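Local coordinates for cypemycin cysteine dehydrogenase (decarboxylating) (Streptomyces sp, PDB 6JDD), which catalyses the flavin-dependent oxidative decarboxylation of the C-terminal cysteine of the cypemycin precursor peptide, a step in forming its aminovinyl-cysteine ring, at residues 21-26 / 168-173; 29-34 / 174-179. All blocks are in the same frame, centred on the assembly; numbering follows the deposited sequence.

Contact 1 of 2, residues 21-26 / 168-173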
ATOM      1  N   ALA A  21      19.248  -6.477 -24.697  1.00 44.58           N
ATOM      2  CA  ALA A  21      17.935  -7.147 -24.557  1.00 42.00           C
ATOM      3  C   ALA A  21      16.874  -6.272 -25.211  1.00 40.09           C
ATOM      4  O   ALA A  21      15.963  -6.829 -25.733  1.00 39.57           O
ATOM      5  CB  ALA A  21      17.605  -7.434 -23.125  1.00 39.13           C
ATOM      6  N   ALA A  22      17.051  -4.952 -25.207  1.00 43.07           N
ATOM      7  CA  ALA A  22      16.115  -3.996 -25.847  1.00 47.15           C
ATOM      8  C   ALA A  22      15.949  -4.318 -27.349  1.00 48.50           C
ATOM      9  O   ALA A  22      14.844  -4.029 -27.881  1.00 45.59           O
ATOM     10  CB  ALA A  22      16.564  -2.577 -25.647  1.00 42.65           C
ATOM     11  N   LEU A  23      16.977  -4.899 -27.976  1.00 43.00           N
ATOM     12  CA  LEU A  23      17.027  -5.227 -29.422  1.00 40.18           C
ATOM     13  C   LEU A  23      16.467  -6.626 -29.717  1.00 43.24           C
ATOM     14  O   LEU A  23      16.271  -6.923 -30.877  1.00 42.75           O
ATOM     15  CB  LEU A  23      18.474  -5.169 -29.886  1.00 43.62           C
ATOM     16  CG  LEU A  23      18.964  -3.813 -30.364  1.00 49.87           C
ATOM     17  CD1 LEU A  23      18.604  -2.718 -29.394  1.00 53.41           C
ATOM     18  CD2 LEU A  23      20.475  -3.844 -30.554  1.00 53.75           C
ATOM     19  N   VAL A  24      16.210  -7.455 -28.708  1.00 43.68           N
ATOM     20  CA  VAL A  24      15.786  -8.864 -28.895  1.00 38.95           C
ATOM     21  C   VAL A  24      14.417  -8.911 -29.556  1.00 44.87           C
ATOM     22  O   VAL A  24      14.259  -9.722 -30.450  1.00 42.36           O
ATOM     23  CB  VAL A  24      15.836  -9.637 -27.571  1.00 40.02           C
ATOM     24  CG1 VAL A  24      15.212 -11.019 -27.664  1.00 39.44           C
ATOM     25  CG2 VAL A  24      17.267  -9.765 -27.139  1.00 43.78           C
ATOM     26  N   PRO A  25      13.378  -8.119 -29.166  1.00 51.23           N
ATOM     27  CA  PRO A  25      12.078  -8.204 -29.846  1.00 51.69           C
ATOM     28  C   PRO A  25      12.165  -8.015 -31.372  1.00 46.05           C
ATOM     29  O   PRO A  25      11.494  -8.730 -32.092  1.00 43.58           O
ATOM     30  CB  PRO A  25      11.275  -7.070 -29.228  1.00 48.65           C
ATOM     31  CG  PRO A  25      11.885  -6.928 -27.850  1.00 46.64           C
ATOM     32  CD  PRO A  25      13.357  -7.146 -28.067  1.00 41.61           C
ATOM     33  N   TRP A  26      13.037  -7.120 -31.831  1.00 47.25           N
ATOM     34  CA  TRP A  26      13.330  -6.976 -33.284  1.00 50.20           C
ATOM     35  C   TRP A  26      13.852  -8.307 -33.869  1.00 50.64           C
ATOM     36  O   TRP A  26      13.311  -8.765 -34.902  1.00 48.82           O
ATOM     37  CB  TRP A  26      14.300  -5.814 -33.521  1.00 50.68           C
ATOM     38  CG  TRP A  26      14.471  -5.472 -34.961  1.00 56.05           C
ATOM     39  CD1 TRP A  26      13.826  -4.489 -35.643  1.00 56.80           C
ATOM     40  CD2 TRP A  26      15.336  -6.123 -35.903  1.00 57.03           C
ATOM     41  NE1 TRP A  26      14.245  -4.474 -36.944  1.00 56.86           N
ATOM     42  CE2 TRP A  26      15.164  -5.464 -37.136  1.00 54.32           C
ATOM     43  CE3 TRP A  26      16.239  -7.181 -35.821  1.00 60.07           C
ATOM     44  CZ2 TRP A  26      15.850  -5.826 -38.285  1.00 54.62           C
ATOM     45  CZ3 TRP A  26      16.939  -7.538 -36.956  1.00 63.01           C
ATOM     46  CH2 TRP A  26      16.748  -6.862 -38.165  1.00 60.42           C
ATOM     47  N   VAL A 168      32.317  -9.174 -29.542  1.00 94.23           N
ATOM     48  CA  VAL A 168      31.043  -9.568 -28.867  1.00 95.83           C
ATOM     49  C   VAL A 168      30.292 -10.641 -29.692  1.00 74.19           C
ATOM     50  O   VAL A 168      30.436 -10.708 -30.959  1.00 72.07           O
ATOM     51  CB  VAL A 168      30.185  -8.324 -28.540  1.00 99.28           C
ATOM     52  CG1 VAL A 168      28.798  -8.669 -27.951  1.00 93.68           C
ATOM     53  CG2 VAL A 168      30.972  -7.352 -27.661  1.00 84.61           C
ATOM     54  N   GLY A 169      29.501 -11.444 -28.971  1.00 64.01           N
ATOM     55  CA  GLY A 169      28.798 -12.637 -29.466  1.00 53.73           C
ATOM     56  C   GLY A 169      27.299 -12.451 -29.613  1.00 49.44           C
ATOM     57  O   GLY A 169      26.624 -13.468 -29.750  1.00 52.83           O
ATOM     58  N   PHE A 170      26.806 -11.209 -29.678  1.00 56.32           N
ATOM     59  CA  PHE A 170      25.369 -10.884 -29.926  1.00 60.74           C
ATOM     60  C   PHE A 170      24.992 -11.160 -31.385  1.00 52.88           C
ATOM     61  O   PHE A 170      24.825 -10.231 -32.175  1.00 53.19           O
ATOM     62  CB  PHE A 170      25.024  -9.437 -29.556  1.00 54.82           C
ATOM     63  CG  PHE A 170      23.543  -9.219 -29.439  1.00 56.32           C
ATOM     64  CD1 PHE A 170      22.791  -9.990 -28.558  1.00 50.27           C
ATOM     65  CD2 PHE A 170      22.901  -8.268 -30.219  1.00 57.81           C
ATOM     66  CE1 PHE A 170      21.428  -9.796 -28.443  1.00 47.91           C
ATOM     67  CE2 PHE A 170      21.539  -8.070 -30.099  1.00 53.88           C
ATOM     68  CZ  PHE A 170      20.810  -8.847 -29.222  1.00 54.98           C
ATOM     69  N   ASN A 171      24.843 -12.432 -31.718  1.00 53.52           N
ATOM     70  CA  ASN A 171      24.844 -12.893 -33.121  1.00 56.45           C
ATOM     71  C   ASN A 171      23.838 -14.034 -33.238  1.00 52.59           C
ATOM     72  O   ASN A 171      24.270 -15.199 -33.106  1.00 52.81           O
ATOM     73  CB  ASN A 171      26.259 -13.315 -33.508  1.00 60.09           C
ATOM     74  CG  ASN A 171      26.343 -13.867 -34.914  1.00 60.76           C
ATOM     75  OD1 ASN A 171      25.326 -13.999 -35.593  1.00 56.80           O
ATOM     76  ND2 ASN A 171      27.545 -14.204 -35.349  1.00 58.37           N
ATOM     77  N   LEU A 172      22.568 -13.733 -33.510  1.00 47.79           N
ATOM     78  CA  LEU A 172      21.536 -14.802 -33.616  1.00 50.71           C
ATOM     79  C   LEU A 172      21.766 -15.680 -34.853  1.00 55.59           C
ATOM     80  O   LEU A 172      21.710 -16.907 -34.763  1.00 53.78           O
ATOM     81  CB  LEU A 172      20.134 -14.191 -33.616  1.00 53.29           C
ATOM     82  CG  LEU A 172      18.984 -15.192 -33.668  1.00 51.83           C
ATOM     83  CD1 LEU A 172      19.048 -16.164 -32.527  1.00 56.35           C
ATOM     84  CD2 LEU A 172      17.658 -14.485 -33.624  1.00 56.21           C
ATOM     85  N   PRO A 173      22.016 -15.131 -36.066  1.00 61.07           N
ATOM     86  CA  PRO A 173      22.250 -16.011 -37.223  1.00 60.21           C
ATOM     87  C   PRO A 173      23.388 -17.032 -36.985  1.00 53.51           C
ATOM     88  O   PRO A 173      23.192 -18.243 -37.215  1.00 48.94           O
ATOM     89  CB  PRO A 173      22.561 -15.020 -38.353  1.00 56.56           C
ATOM     90  CG  PRO A 173      21.874 -13.728 -37.909  1.00 53.38           C
ATOM     91  CD  PRO A 173      22.065 -13.691 -36.409  1.00 53.82           C
TER
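The N-terminal part of helix 24-34 in this Rossmann-like flavoprotein fold, with the residues next to it, meets the approach to the C-terminal helix through one aromatic side chain, Phe170, which reaches across to Leu23 and Val24. Val24 comes to the ring at its edge, close to the ring plane, with CG2 4.2 Å from CZ of Phe170. Leu23 approaches obliquely: its CB comes nearest, 4.2 Å from CE2 of Phe170, and its methyl CD2 lies almost as close to the same CE2 of Phe170, at 4.4 Å. With CG of Phe170 anti to the backbone N (chi1 -164°), the ring is carried out to these two residues. The backbones come no closer than 9.5 Å, between CA of Val24 and CA of Leu172. Strands 10-15 and 90-95, neighbours in the parallel sheet, complete the surroundings: Val24 also packs on Val15 of the first, and Phe170 stacks with Phe93 of the second. Phe170 is itself the centre of an inverse gamma turn. Directly after it, Asn171 takes the N-cap position of helix 172-185, its OD1 accepting a hydrogen bond from Gly174 N while ND2 bonds to Pro153 O. Leu23 also packs against Trp26 of a neighbouring subunit, and a bound FAD lies about 9 Å from the side chain of Phe170.

Contact 2 of 2, residues 29-34 / 174-179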
ATOM      1  N   HIS A  29      11.131 -10.969 -33.880  1.00 51.78           N
ATOM      2  CA  HIS A  29      10.254 -10.644 -35.029  1.00 49.36           C
ATOM      3  C   HIS A  29      10.915 -11.144 -36.319  1.00 51.73           C
ATOM      4  O   HIS A  29      10.236 -11.829 -37.080  1.00 53.11           O
ATOM      5  CB  HIS A  29       9.963  -9.150 -35.054  1.00 49.93           C
ATOM      6  CG  HIS A  29       9.142  -8.744 -36.231  1.00 65.83           C
ATOM      7  ND1 HIS A  29       7.822  -9.161 -36.373  1.00 65.90           N
ATOM      8  CD2 HIS A  29       9.442  -7.985 -37.306  1.00 58.33           C
ATOM      9  CE1 HIS A  29       7.350  -8.665 -37.476  1.00 59.25           C
ATOM     10  NE2 HIS A  29       8.319  -7.940 -38.064  1.00 62.17           N
ATOM     11  N   TRP A  30      12.196 -10.833 -36.531  1.00 52.65           N
ATOM     12  CA  TRP A  30      13.009 -11.319 -37.689  1.00 52.15           C
ATOM     13  C   TRP A  30      12.938 -12.854 -37.812  1.00 55.49           C
ATOM     14  O   TRP A  30      12.551 -13.379 -38.890  1.00 54.72           O
ATOM     15  CB  TRP A  30      14.468 -10.848 -37.588  1.00 53.07           C
ATOM     16  CG  TRP A  30      15.389 -11.429 -38.620  1.00 63.79           C
ATOM     17  CD1 TRP A  30      15.690 -10.891 -39.840  1.00 68.73           C
ATOM     18  CD2 TRP A  30      16.145 -12.654 -38.528  1.00 63.30           C
ATOM     19  NE1 TRP A  30      16.557 -11.704 -40.513  1.00 67.41           N
ATOM     20  CE2 TRP A  30      16.846 -12.797 -39.743  1.00 69.44           C
ATOM     21  CE3 TRP A  30      16.293 -13.644 -37.550  1.00 59.86           C
ATOM     22  CZ2 TRP A  30      17.684 -13.882 -39.998  1.00 66.26           C
ATOM     23  CZ3 TRP A  30      17.102 -14.727 -37.807  1.00 62.66           C
ATOM     24  CH2 TRP A  30      17.792 -14.841 -39.015  1.00 67.56           C
ATOM     25  N   LEU A  31      13.278 -13.566 -36.746  1.00 53.23           N
ATOM     26  CA  LEU A  31      13.253 -15.046 -36.765  1.00 55.00           C
ATOM     27  C   LEU A  31      11.832 -15.551 -37.073  1.00 55.21           C
ATOM     28  O   LEU A  31      11.711 -16.496 -37.835  1.00 52.78           O
ATOM     29  CB  LEU A  31      13.767 -15.546 -35.416  1.00 55.02           C
ATOM     30  CG  LEU A  31      13.836 -17.060 -35.251  1.00 51.19           C
ATOM     31  CD1 LEU A  31      14.759 -17.681 -36.287  1.00 53.84           C
ATOM     32  CD2 LEU A  31      14.276 -17.395 -33.845  1.00 47.92           C
ATOM     33  N   ARG A  32      10.775 -14.927 -36.562  1.00 58.77           N
ATOM     34  CA  ARG A  32       9.377 -15.388 -36.840  1.00 62.93           C
ATOM     35  C   ARG A  32       9.037 -15.220 -38.331  1.00 56.87           C
ATOM     36  O   ARG A  32       8.310 -16.055 -38.842  1.00 61.34           O
ATOM     37  CB  ARG A  32       8.393 -14.639 -35.938  1.00 56.35           C
ATOM     38  CG  ARG A  32       8.661 -14.847 -34.452  1.00 56.13           C
ATOM     39  CD  ARG A  32       8.023 -16.082 -33.886  1.00 57.30           C
ATOM     40  NE  ARG A  32       6.591 -15.892 -33.908  1.00 67.64           N
ATOM     41  CZ  ARG A  32       5.765 -16.359 -34.827  1.00 59.14           C
ATOM     42  NH1 ARG A  32       6.204 -17.090 -35.841  1.00 62.48           N
ATOM     43  NH2 ARG A  32       4.483 -16.105 -34.700  1.00 54.86           N
ATOM     44  N   GLU A  33       9.513 -14.169 -39.000  1.00 55.94           N
ATOM     45  CA  GLU A  33       9.227 -13.919 -40.438  1.00 66.84           C
ATOM     46  C   GLU A  33      10.143 -14.797 -41.291  1.00 68.07           C
ATOM     47  O   GLU A  33       9.655 -15.435 -42.238  1.00 67.45           O
ATOM     48  CB  GLU A  33       9.420 -12.443 -40.818  1.00 82.93           C
ATOM     49  CG  GLU A  33       8.475 -11.492 -40.094  1.00 90.87           C
ATOM     50  CD  GLU A  33       7.043 -11.423 -40.619  1.00101.17           C
ATOM     51  OE1 GLU A  33       6.583 -10.283 -40.906  1.00107.57           O
ATOM     52  OE2 GLU A  33       6.376 -12.490 -40.720  1.00 83.27           O
ATOM     53  N   PHE A  34      11.431 -14.822 -40.971  1.00 64.83           N
ATOM     54  CA  PHE A  34      12.419 -15.701 -41.639  1.00 60.48           C
ATOM     55  C   PHE A  34      11.972 -17.176 -41.587  1.00 62.18           C
ATOM     56  O   PHE A  34      12.208 -17.901 -42.552  1.00 71.71           O
ATOM     57  CB  PHE A  34      13.772 -15.469 -40.981  1.00 62.89           C
ATOM     58  CG  PHE A  34      14.882 -16.268 -41.595  1.00 74.58           C
ATOM     59  CD1 PHE A  34      15.260 -16.025 -42.908  1.00 74.78           C
ATOM     60  CD2 PHE A  34      15.530 -17.265 -40.875  1.00 71.93           C
ATOM     61  CE1 PHE A  34      16.277 -16.760 -43.492  1.00 71.43           C
ATOM     62  CE2 PHE A  34      16.553 -17.989 -41.460  1.00 72.19           C
ATOM     63  CZ  PHE A  34      16.920 -17.736 -42.766  1.00 74.26           C
ATOM     64  N   GLY A 174      24.526 -16.554 -36.466  1.00 49.85           N
ATOM     65  CA  GLY A 174      25.646 -17.420 -36.050  1.00 51.62           C
ATOM     66  C   GLY A 174      25.217 -18.435 -35.002  1.00 53.11           C
ATOM     67  O   GLY A 174      25.607 -19.624 -35.105  1.00 54.45           O
ATOM     68  N   ALA A 175      24.437 -18.006 -34.016  1.00 49.49           N
ATOM     69  CA  ALA A 175      23.971 -18.918 -32.957  1.00 46.54           C
ATOM     70  C   ALA A 175      23.143 -20.022 -33.638  1.00 45.96           C
ATOM     71  O   ALA A 175      23.209 -21.189 -33.220  1.00 57.04           O
ATOM     72  CB  ALA A 175      23.227 -18.167 -31.870  1.00 45.77           C
ATOM     73  N   LEU A 176      22.354 -19.686 -34.643  1.00 51.88           N
ATOM     74  CA  LEU A 176      21.413 -20.683 -35.239  1.00 56.80           C
ATOM     75  C   LEU A 176      22.236 -21.725 -35.994  1.00 51.55           C
ATOM     76  O   LEU A 176      21.920 -22.950 -35.909  1.00 51.72           O
ATOM     77  CB  LEU A 176      20.441 -19.974 -36.188  1.00 58.62           C
ATOM     78  CG  LEU A 176      19.370 -19.107 -35.534  1.00 55.92           C
ATOM     79  CD1 LEU A 176      18.724 -18.206 -36.572  1.00 66.40           C
ATOM     80  CD2 LEU A 176      18.321 -19.967 -34.849  1.00 47.17           C
ATOM     81  N   ALA A 177      23.253 -21.257 -36.717  1.00 53.66           N
ATOM     82  CA  ALA A 177      24.164 -22.136 -37.484  1.00 58.24           C
ATOM     83  C   ALA A 177      24.902 -23.067 -36.514  1.00 61.03           C
ATOM     84  O   ALA A 177      24.887 -24.292 -36.739  1.00 54.69           O
ATOM     85  CB  ALA A 177      25.113 -21.307 -38.311  1.00 55.84           C
ATOM     86  N   ALA A 178      25.486 -22.509 -35.450  1.00 56.53           N
ATOM     87  CA  ALA A 178      26.161 -23.293 -34.397  1.00 50.28           C
ATOM     88  C   ALA A 178      25.171 -24.300 -33.820  1.00 51.97           C
ATOM     89  O   ALA A 178      25.551 -25.438 -33.647  1.00 57.87           O
ATOM     90  CB  ALA A 178      26.704 -22.390 -33.333  1.00 52.94           C
ATOM     91  N   ALA A 179      23.924 -23.909 -33.622  1.00 51.86           N
ATOM     92  CA  ALA A 179      22.951 -24.855 -33.050  1.00 51.60           C
ATOM     93  C   ALA A 179      22.647 -26.004 -34.011  1.00 53.85           C
ATOM     94  O   ALA A 179      22.639 -27.126 -33.548  1.00 55.57           O
ATOM     95  CB  ALA A 179      21.703 -24.135 -32.639  1.00 52.22           C
TER
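Leu176 reaches from the C-terminal helix 172-185 to helix 24-34 and carries its side of the contact alone, meeting Trp30 and Leu31, two consecutive residues there. Its CB starts the side chain toward the opposing helix, and neither CB nor CG comes within 4.2 Å of segment 29-34. At CG, which stands anti to the carbonyl carbon (chi1 -72°), the chain branches, and the branch that does the work is CD1: chi2 of 166° carries this methyl onward, so that it is the terminal carbon that arrives. There CD1 has two neighbours at equal range. One is CZ3 of Trp30, 4.0 Å away, reached at the edge of the indole near its plane, the two side chains coming from opposite directions. The other is CD1 of Leu31, also 4.0 Å from CD1 of Leu176, a methyl-to-methyl touch between side chains that run at a slant to each other.

The edge that Trp30 offers belongs to an indole occupied on a face by its own helix: CB of Phe34, one turn further on, sits 4.2 Å above the ring plane, over its centre. The same indole meets Trp27 edge-to-face, and Leu31 also packs on Val40 of strand 39-44, tying helix 24-34 to the sheet beneath. Leu176 in turn rests on Phe6 from the N-terminal region.

Every touching atom is carbon, and the backbones stay apart, with CA of Leu31 and CA of Leu176 separated by 10.0 Å. Cohesion between these two segments therefore comes from dispersion and the exclusion of water, forces that set few demands on direction and let one methyl serve two partners.

Overall arrangement
Both contacts serve the same helix pair, 24-34 and 172-185, contact 1 through the loop leading into helix 172-185 and contact 2 helix against helix. Their centres lie 10 Å apart, and CD2 of Leu172 packs 4.2 Å from CZ3 of Trp30, so the two apolar patches adjoin. Each is largely buried, but the roles are partly reversed. In contact 1 the C-terminal side supplies the ring and segment 21-26 the aliphatic carbons; in contact 2 helix 24-34 supplies an indole edge and a leucine methyl, and the C-terminal helix a single leucine methyl. Contact 1 is nearer the FAD and has more neighbours from the second subunit, which lies within reach of four of its residues against one in contact 2.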